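Local coordinates for protein copper induced nitroreductase D (Lactococcus lactis, PDB 4BNB) that binds flavin mononucleotide and, as a member of the nitroreductase family, probably acts as a flavin-dependent oxidoreductase, at residues T11-G16 and G146-H151. Residues are numbered along the deposited sequence; the frame is centred on the assembly and turned at random.
Sequences TIYALG and GANLQH. With FMN (flavin mononucleotide), chain B; YHX (4-nitroquinoline 1-oxide), chain D.
Tyr13 and Gln150 meet at the flavin, Gln150 NE2 lying at the edge of the phenol ring, 3.8 Å from Tyr13 CE1, with ring and amide planes 48° apart. Both bind the same pyrimidine carbonyl: Tyr13 OH gives a hydrogen bond of 2.6 Å to FMN O2, and Gln150 NE2 adds one of 3.0 Å to that oxygen. The quinoline of 4-nitroquinoline 1-oxide lies over one face of the Tyr13 ring, its C09 above the ring centre, while the methyl of Thr11 rests near the rim of the other. A leucine here would probably leave FMN O2 without its hydroxyl donor and the bound quinoline without its aromatic partner.

The second shell shows how one amide can tie a flavin-binding side chain to the backbone of the facing loop. Asn148 OD1 accepts from Gln150 NE2 at 2.8 Å, steadying the flavin-facing amide, while Asn148 ND2 donates to Ile12 O at 3.0 Å, with that oxygen nearly in the Asn148 amide plane. With CG held between backbone N and carbonyl carbon (chi1 62°), this amide reaches over to the loop. Ile12 N returns a nearly straight bond to Ala147 O, 2.9 Å long, and a water joins Asn148 ND2 to Tyr13 O. The neighbouring Thr11 binds the FMN phosphate through its N and OG1.

Leu15 closes the other end, CD2 against the backbone of Gly146 and CD1 3.6 Å from Asn148 ND2. Strand 170-181 pairs antiparallel with both 15-16 and 145-150, its Val177 touching Leu15 and Asn148; Phe91 of helix 87-92 packs on Asn148 and Gln150, and Trp137 of helix 120-142 on Thr11 and Leu149.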
ATOM      1  N   THR A  11      10.608  10.945   2.444  1.00  9.22           N
ATOM      2  CA  THR A  11      10.333  11.930   1.416  1.00 10.90           C
ATOM      3  C   THR A  11      11.543  12.845   1.285  1.00 11.59           C
ATOM      4  O   THR A  11      11.929  13.521   2.240  1.00 12.97           O
ATOM      5  CB  THR A  11       9.077  12.748   1.761  1.00 10.68           C
ATOM      6  OG1 THR A  11       7.918  11.919   1.609  1.00  9.64           O
ATOM      7  CG2 THR A  11       8.945  13.967   0.857  1.00 10.39           C
ATOM      8  N   ILE A  12      12.151  12.828   0.104  1.00  9.74           N
ATOM      9  CA  ILE A  12      13.304  13.664  -0.201  1.00 10.64           C
ATOM     10  C   ILE A  12      12.946  14.572  -1.366  1.00  9.48           C
ATOM     11  O   ILE A  12      12.714  14.097  -2.480  1.00 10.85           O
ATOM     12  CB  ILE A  12      14.523  12.810  -0.602  1.00 12.31           C
ATOM     13  CG1 ILE A  12      14.868  11.806   0.505  1.00 11.71           C
ATOM     14  CG2 ILE A  12      15.717  13.699  -0.930  1.00 11.50           C
ATOM     15  CD1 ILE A  12      15.341  12.442   1.799  1.00 14.75           C
ATOM     16  N   TYR A  13      12.898  15.874  -1.109  1.00 10.28           N
ATOM     17  CA  TYR A  13      12.532  16.838  -2.143  1.00 11.06           C
ATOM     18  C   TYR A  13      13.750  17.326  -2.927  1.00 12.16           C
ATOM     19  O   TYR A  13      13.644  17.638  -4.113  1.00 15.26           O
ATOM     20  CB  TYR A  13      11.785  18.025  -1.532  1.00 13.10           C
ATOM     21  CG  TYR A  13      10.403  17.665  -1.033  1.00 12.40           C
ATOM     22  CD1 TYR A  13       9.432  17.196  -1.908  1.00 11.47           C
ATOM     23  CD2 TYR A  13      10.069  17.797   0.308  1.00 12.32           C
ATOM     24  CE1 TYR A  13       8.167  16.863  -1.461  1.00 13.65           C
ATOM     25  CE2 TYR A  13       8.803  17.467   0.765  1.00 11.62           C
ATOM     26  CZ  TYR A  13       7.858  17.001  -0.125  1.00 14.81           C
ATOM     27  OH  TYR A  13       6.596  16.673   0.321  1.00 14.99           O
ATOM     28  N   ALA A  14      14.898  17.389  -2.262  1.00 11.85           N
ATOM     29  CA  ALA A  14      16.129  17.842  -2.900  1.00 11.87           C
ATOM     30  C   ALA A  14      16.804  16.678  -3.613  1.00 13.25           C
ATOM     31  O   ALA A  14      17.558  15.913  -3.004  1.00 13.26           O
ATOM     32  CB  ALA A  14      17.065  18.449  -1.870  1.00 15.58           C
ATOM     33  N   LEU A  15      16.529  16.553  -4.907  1.00 10.50           N
ATOM     34  CA  LEU A  15      17.010  15.424  -5.694  1.00 10.21           C
ATOM     35  C   LEU A  15      17.884  15.869  -6.862  1.00 12.05           C
ATOM     36  O   LEU A  15      17.682  16.944  -7.433  1.00 14.70           O
ATOM     37  CB  LEU A  15      15.825  14.611  -6.221  1.00  9.76           C
ATOM     38  CG  LEU A  15      14.955  13.940  -5.156  1.00 10.88           C
ATOM     39  CD1 LEU A  15      13.723  13.314  -5.791  1.00 12.36           C
ATOM     40  CD2 LEU A  15      15.750  12.898  -4.384  1.00 12.95           C
ATOM     41  N   GLY A  16      18.856  15.030  -7.211  1.00 11.28           N
ATOM     42  CA  GLY A  16      19.730  15.285  -8.343  1.00 11.84           C
ATOM     43  C   GLY A  16      19.870  14.070  -9.243  1.00 13.30           C
ATOM     44  O   GLY A  16      19.077  13.130  -9.165  1.00 10.64           O
ATOM     45  N   GLY A 146      16.871   8.876  -3.189  1.00  9.06           N
ATOM     46  CA  GLY A 146      15.724   9.486  -2.546  1.00  9.93           C
ATOM     47  C   GLY A 146      14.566   9.611  -3.510  1.00 10.04           C
ATOM     48  O   GLY A 146      14.739   9.467  -4.723  1.00  9.99           O
ATOM     49  N   ALA A 147      13.380   9.875  -2.973  1.00  8.81           N
ATOM     50  CA  ALA A 147      12.202  10.059  -3.805  1.00  8.26           C
ATOM     51  C   ALA A 147      11.117  10.811  -3.049  1.00  7.51           C
ATOM     52  O   ALA A 147      11.126  10.875  -1.821  1.00  8.76           O
ATOM     53  CB  ALA A 147      11.672   8.702  -4.283  1.00  9.16           C
ATOM     54  N   ASN A 148      10.188  11.386  -3.802  1.00  9.29           N
ATOM     55  CA  ASN A 148       8.984  11.962  -3.228  1.00 10.98           C
ATOM     56  C   ASN A 148       7.813  11.630  -4.141  1.00  8.37           C
ATOM     57  O   ASN A 148       8.003  11.411  -5.337  1.00 10.29           O
ATOM     58  CB  ASN A 148       9.135  13.475  -3.008  1.00  9.59           C
ATOM     59  CG  ASN A 148       9.352  14.241  -4.303  1.00 10.86           C
ATOM     60  OD1 ASN A 148       8.400  14.552  -5.016  1.00 14.03           O
ATOM     61  ND2 ASN A 148      10.607  14.570  -4.601  1.00  9.76           N
ATOM     62  N   LEU A 149       6.615  11.561  -3.566  1.00  7.65           N
ATOM     63  CA  LEU A 149       5.424  11.128  -4.289  1.00  8.62           C
ATOM     64  C   LEU A 149       4.503  12.309  -4.556  1.00  9.84           C
ATOM     65  O   LEU A 149       4.118  13.020  -3.629  1.00 11.48           O
ATOM     66  CB  LEU A 149       4.682  10.056  -3.481  1.00  8.66           C
ATOM     67  CG  LEU A 149       3.423   9.458  -4.116  1.00 11.38           C
ATOM     68  CD1 LEU A 149       3.757   8.700  -5.394  1.00 11.20           C
ATOM     69  CD2 LEU A 149       2.703   8.548  -3.122  1.00 13.48           C
ATOM     70  N   GLN A 150       4.146  12.509  -5.823  1.00  9.96           N
ATOM     71  CA  GLN A 150       3.312  13.639  -6.217  1.00 10.12           C
ATOM     72  C   GLN A 150       2.010  13.191  -6.868  1.00 10.37           C
ATOM     73  O   GLN A 150       1.872  12.039  -7.301  1.00  9.58           O
ATOM     74  CB  GLN A 150       4.067  14.548  -7.188  1.00 11.62           C
ATOM     75  CG  GLN A 150       5.304  15.187  -6.596  1.00 13.62           C
ATOM     76  CD  GLN A 150       5.016  15.881  -5.283  1.00 12.84           C
ATOM     77  OE1 GLN A 150       3.994  16.552  -5.132  1.00 15.20           O
ATOM     78  NE2 GLN A 150       5.912  15.716  -4.320  1.00 13.03           N
ATOM     79  N   HIS A 151       1.062  14.120  -6.957  1.00 13.90           N
ATOM     80  CA  HIS A 151      -0.252  13.827  -7.513  1.00 14.99           C
ATOM     81  C   HIS A 151      -0.757  14.940  -8.411  1.00 14.37           C
ATOM     82  O   HIS A 151      -1.586  15.760  -8.011  1.00 15.39           O
ATOM     83  CB  HIS A 151      -1.240  13.549  -6.386  1.00 11.65           C
ATOM     84  CG  HIS A 151      -0.932  12.287  -5.646  1.00  9.94           C
ATOM     85  ND1 HIS A 151      -0.129  12.260  -4.528  1.00 12.08           N
ATOM     86  CD2 HIS A 151      -1.270  11.005  -5.903  1.00 13.95           C
ATOM     87  CE1 HIS A 151      -0.007  11.011  -4.110  1.00 12.73           C
ATOM     88  NE2 HIS A 151      -0.692  10.229  -4.930  1.00 14.72           N
TER
HETATM   89  N1  FMN B 504       4.072  14.168  -0.605  1.00  9.58           N
HETATM   90  C2  FMN B 504       4.037  15.329  -1.562  1.00 12.59           C
HETATM   91  O2  FMN B 504       4.914  16.125  -1.540  1.00 12.74           O
HETATM   92  N3  FMN B 504       2.943  15.465  -2.483  1.00 15.69           N
HETATM   93  C4  FMN B 504       1.920  14.549  -2.514  1.00 15.10           C
HETATM   94  O4  FMN B 504       1.059  14.632  -3.330  1.00 14.36           O
HETATM   95  C4A FMN B 504       1.948  13.418  -1.577  1.00 10.06           C
HETATM   96  N5  FMN B 504       1.007  12.566  -1.567  1.00 10.58           N
HETATM   97  C5A FMN B 504       1.147  11.306  -0.751  1.00  9.92           C
HETATM   98  C6  FMN B 504       0.110  10.207  -0.908  1.00 10.89           C
HETATM   99  C7  FMN B 504       0.216   9.086  -0.217  1.00 11.40           C
HETATM  100  C7M FMN B 504      -0.838   7.996  -0.383  1.00 12.11           C
HETATM  101  C8  FMN B 504       1.391   8.890   0.748  1.00 15.43           C
HETATM  102  C8M FMN B 504       1.520   7.569   1.499  1.00 15.56           C
HETATM  103  C9  FMN B 504       2.295   9.852   0.900  1.00 13.17           C
HETATM  104  C9A FMN B 504       2.172  11.148   0.106  1.00 12.24           C
HETATM  105  N10 FMN B 504       3.140  12.206   0.265  1.00 10.93           N
HETATM  106  C10 FMN B 504       3.095  13.282  -0.619  1.00  8.75           C
HETATM  107  C1' FMN B 504       4.256  12.066   1.183  1.00  9.78           C
HETATM  108  C2' FMN B 504       3.764  12.150   2.629  1.00 10.68           C
HETATM  109  O2' FMN B 504       3.449  13.476   2.960  1.00 11.46           O
HETATM  110  C3' FMN B 504       4.884  11.613   3.517  1.00  9.69           C
HETATM  111  O3' FMN B 504       5.036  10.256   3.197  1.00  8.72           O
HETATM  112  C4' FMN B 504       4.555  11.760   5.006  1.00 10.12           C
HETATM  113  O4' FMN B 504       4.580  13.113   5.382  1.00 10.40           O
HETATM  114  C5' FMN B 504       5.586  10.986   5.829  1.00 10.00           C
HETATM  115  O5' FMN B 504       6.876  11.474   5.565  1.00 10.32           O
HETATM  116  P   FMN B 504       8.051  10.487   4.966  1.00  9.65           P
HETATM  117  O1P FMN B 504       8.160   9.303   5.820  1.00 11.31           O
HETATM  118  O2P FMN B 504       7.642  10.021   3.450  1.00  9.55           O
HETATM  119  O3P FMN B 504       9.457  11.337   4.959  1.00 11.58           O
HETATM  120  O01 YHX D1204      11.652  21.474  -4.102  0.83 62.04           O
HETATM  121  N02 YHX D1204      10.450  21.002  -3.972  0.83 61.58           N
HETATM  122  O03 YHX D1204       9.897  20.540  -4.956  0.83 46.51           O
HETATM  123  C04 YHX D1204       9.832  21.044  -2.674  0.83 32.76           C
HETATM  124  C05 YHX D1204      10.611  21.510  -1.605  0.83 40.95           C
HETATM  125  C06 YHX D1204      10.081  21.578  -0.315  0.83 32.65           C
HETATM  126  N07 YHX D1204       8.821  21.199  -0.077  0.83 35.40           N
HETATM  127  O08 YHX D1204       8.346  21.269   1.127  0.83 40.25           O
HETATM  128  C09 YHX D1204       8.019  20.736  -1.096  0.83 22.55           C
HETATM  129  C10 YHX D1204       8.470  20.641  -2.384  0.83 35.81           C
HETATM  130  C11 YHX D1204       7.569  20.146  -3.383  0.83 33.54           C
HETATM  131  C12 YHX D1204       6.267  19.773  -3.049  0.83 32.77           C
HETATM  132  C13 YHX D1204       5.822  19.874  -1.732  0.83 44.91           C
HETATM  133  C14 YHX D1204       6.685  20.350  -0.755  0.83 34.14           C
HETATM  134  O   HOH W   1       6.555  12.657  -0.921  1.00  9.36           O
HETATM  135  O   HOH W   2      12.257  16.625  -6.238  1.00 14.54           O